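Long-range contact in phosphoribosylaminoimidazole carboxylase, ATPase subunit (Thermus thermophilus, PDB 3AW8), which probably catalyses the ATP-dependent carboxylation of 5-aminoimidazole ribonucleotide by bicarbonate in de novo purine biosynthesis: residues Pro296-Ser300 and Arg342-Leu346. Numbering follows the deposited sequence.
Sequences PRGQS and RRDGL
Gln-299 and Arg-343 form an antiparallel hydrogen-bonded pair where the start of strand 299-306 lies beside the end of strand 335-343, neighbours in the large antiparallel sheet, away from the AMP pocket: Gln-299 N reaches Arg-343 O at 2.9 Å (N-H...O 171°), and Arg-343 N returns to Gln-299 O at 3.0 Å. Ser-300 and Arg-342, the adjoining non-hydrogen-bonded pair, put their side chains on the other face, with Ser-300 OG 3.6 Å from Arg-342 CG. A bend at chi3 (66°) folds the Arg-342 chain back beside the 296-300 backbone, where NH1 donates to Arg-297 O at 3.2 Å; the oxygen lies near the guanidinium plane, yet the donor stands above the carbonyl plane. Arg-342 NH1 also forms a salt bridge with Asp-344 OD1 at 3.5 Å, the hydrogen bond within it being weak. The extended Gln-299 chain crosses Leu-346, which starts helix 346-357. Further out, Arg-342 NH2 pairs with Glu-275 of the second subunit, while Arg-297 NE pairs with Glu-275 of its own chain. A leucine in place of Arg-342 would probably leave Arg-297 O and the neighbouring subunit's Glu-275 without this partner. One guanidinium thus ties the end of strand 335-343, in the PurK C-terminal domain, to a loop carbonyl and the dimer interface, its charge probably balanced chiefly across the subunit boundary.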
ATOM      1  N   PRO A 296      13.671  -9.298  -2.133  1.00 54.04           N
ATOM      2  CA  PRO A 296      13.273  -8.393  -3.216  1.00 55.50           C
ATOM      3  C   PRO A 296      12.372  -9.036  -4.260  1.00 57.20           C
ATOM      4  O   PRO A 296      12.444 -10.240  -4.503  1.00 59.34           O
ATOM      5  CB  PRO A 296      14.610  -7.967  -3.815  1.00 54.67           C
ATOM      6  CG  PRO A 296      15.445  -9.180  -3.634  1.00 52.73           C
ATOM      7  CD  PRO A 296      15.103  -9.625  -2.227  1.00 53.04           C
ATOM      8  N   ARG A 297      11.509  -8.224  -4.859  1.00 57.84           N
ATOM      9  CA  ARG A 297      10.608  -8.682  -5.906  1.00 57.10           C
ATOM     10  C   ARG A 297      11.200  -8.134  -7.191  1.00 57.38           C
ATOM     11  O   ARG A 297      10.955  -6.979  -7.556  1.00 57.15           O
ATOM     12  CB  ARG A 297       9.198  -8.113  -5.718  1.00 58.64           C
ATOM     13  CG  ARG A 297       8.411  -8.690  -4.547  1.00 60.63           C
ATOM     14  CD  ARG A 297       7.093  -7.948  -4.400  1.00 62.78           C
ATOM     15  NE  ARG A 297       6.324  -8.354  -3.227  1.00 63.79           N
ATOM     16  CZ  ARG A 297       5.319  -7.644  -2.719  1.00 65.83           C
ATOM     17  NH1 ARG A 297       4.665  -8.080  -1.653  1.00 65.55           N
ATOM     18  NH2 ARG A 297       4.977  -6.482  -3.271  1.00 66.26           N
ATOM     19  N   GLY A 298      12.005  -8.953  -7.859  1.00 56.33           N
ATOM     20  CA  GLY A 298      12.622  -8.518  -9.096  1.00 55.41           C
ATOM     21  C   GLY A 298      13.634  -7.411  -8.891  1.00 54.75           C
ATOM     22  O   GLY A 298      14.485  -7.495  -8.008  1.00 54.83           O
ATOM     23  N   GLN A 299      13.537  -6.372  -9.711  1.00 54.54           N
ATOM     24  CA  GLN A 299      14.451  -5.239  -9.646  1.00 55.67           C
ATOM     25  C   GLN A 299      13.722  -3.907  -9.611  1.00 54.51           C
ATOM     26  O   GLN A 299      12.723  -3.709 -10.299  1.00 55.47           O
ATOM     27  CB  GLN A 299      15.376  -5.244 -10.853  1.00 59.19           C
ATOM     28  CG  GLN A 299      16.533  -6.192 -10.774  1.00 63.91           C
ATOM     29  CD  GLN A 299      17.308  -6.180 -12.066  1.00 69.03           C
ATOM     30  OE1 GLN A 299      16.807  -6.628 -13.099  1.00 70.76           O
ATOM     31  NE2 GLN A 299      18.529  -5.645 -12.028  1.00 70.20           N
ATOM     32  N   SER A 300      14.244  -2.973  -8.829  1.00 52.56           N
ATOM     33  CA  SER A 300      13.606  -1.679  -8.711  1.00 49.92           C
ATOM     34  C   SER A 300      14.537  -0.517  -8.964  1.00 49.70           C
ATOM     35  O   SER A 300      15.746  -0.608  -8.760  1.00 50.18           O
ATOM     36  CB  SER A 300      13.002  -1.528  -7.320  1.00 46.57           C
ATOM     37  OG  SER A 300      12.062  -2.548  -7.076  1.00 44.16           O
ATOM     38  N   ARG A 342       9.358  -1.250 -10.944  1.00 53.01           N
ATOM     39  CA  ARG A 342       9.691  -2.616 -10.576  1.00 55.71           C
ATOM     40  C   ARG A 342       9.453  -3.563 -11.747  1.00 58.06           C
ATOM     41  O   ARG A 342       8.312  -3.862 -12.092  1.00 58.67           O
ATOM     42  CB  ARG A 342       8.846  -3.055  -9.381  1.00 54.22           C
ATOM     43  CG  ARG A 342       9.350  -4.302  -8.693  1.00 53.00           C
ATOM     44  CD  ARG A 342       8.224  -4.982  -7.955  1.00 52.42           C
ATOM     45  NE  ARG A 342       7.234  -5.490  -8.894  1.00 56.27           N
ATOM     46  CZ  ARG A 342       7.467  -6.468  -9.766  1.00 58.65           C
ATOM     47  NH1 ARG A 342       8.662  -7.046  -9.816  1.00 60.08           N
ATOM     48  NH2 ARG A 342       6.512  -6.871 -10.595  1.00 57.90           N
ATOM     49  N   ARG A 343      10.538  -4.016 -12.361  1.00 61.42           N
ATOM     50  CA  ARG A 343      10.456  -4.949 -13.479  1.00 66.06           C
ATOM     51  C   ARG A 343      11.102  -6.253 -13.015  1.00 68.33           C
ATOM     52  O   ARG A 343      11.646  -6.316 -11.910  1.00 68.62           O
ATOM     53  CB  ARG A 343      11.198  -4.399 -14.702  1.00 66.86           C
ATOM     54  CG  ARG A 343      10.707  -3.041 -15.202  1.00 69.99           C
ATOM     55  CD  ARG A 343       9.192  -2.983 -15.283  1.00 74.12           C
ATOM     56  NE  ARG A 343       8.642  -4.182 -15.905  1.00 79.72           N
ATOM     57  CZ  ARG A 343       7.363  -4.547 -15.847  1.00 81.32           C
ATOM     58  NH1 ARG A 343       6.477  -3.807 -15.192  1.00 81.65           N
ATOM     59  NH2 ARG A 343       6.969  -5.666 -16.438  1.00 83.00           N
ATOM     60  N   ASP A 344      11.048  -7.295 -13.838  1.00 71.13           N
ATOM     61  CA  ASP A 344      11.647  -8.567 -13.437  1.00 74.09           C
ATOM     62  C   ASP A 344      12.885  -8.952 -14.238  1.00 73.89           C
ATOM     63  O   ASP A 344      13.336 -10.094 -14.182  1.00 73.95           O
ATOM     64  CB  ASP A 344      10.612  -9.691 -13.511  1.00 76.26           C
ATOM     65  CG  ASP A 344       9.421  -9.443 -12.604  1.00 79.16           C
ATOM     66  OD1 ASP A 344       8.594  -8.568 -12.945  1.00 82.03           O
ATOM     67  OD2 ASP A 344       9.318 -10.111 -11.551  1.00 79.13           O
ATOM     68  N   GLY A 345      13.431  -7.988 -14.973  1.00 73.67           N
ATOM     69  CA  GLY A 345      14.621  -8.225 -15.769  1.00 72.87           C
ATOM     70  C   GLY A 345      15.356  -6.917 -15.963  1.00 72.67           C
ATOM     71  O   GLY A 345      14.738  -5.909 -16.312  1.00 72.35           O
ATOM     72  N   LEU A 346      16.668  -6.925 -15.750  1.00 72.87           N
ATOM     73  CA  LEU A 346      17.466  -5.709 -15.878  1.00 74.03           C
ATOM     74  C   LEU A 346      17.225  -4.965 -17.187  1.00 74.08           C
ATOM     75  O   LEU A 346      17.243  -3.732 -17.221  1.00 75.35           O
ATOM     76  CB  LEU A 346      18.957  -6.029 -15.719  1.00 73.67           C
ATOM     77  CG  LEU A 346      19.869  -4.818 -15.474  1.00 74.50           C
ATOM     78  CD1 LEU A 346      21.174  -5.277 -14.834  1.00 74.57           C
ATOM     79  CD2 LEU A 346      20.121  -4.074 -16.781  1.00 73.63           C
TER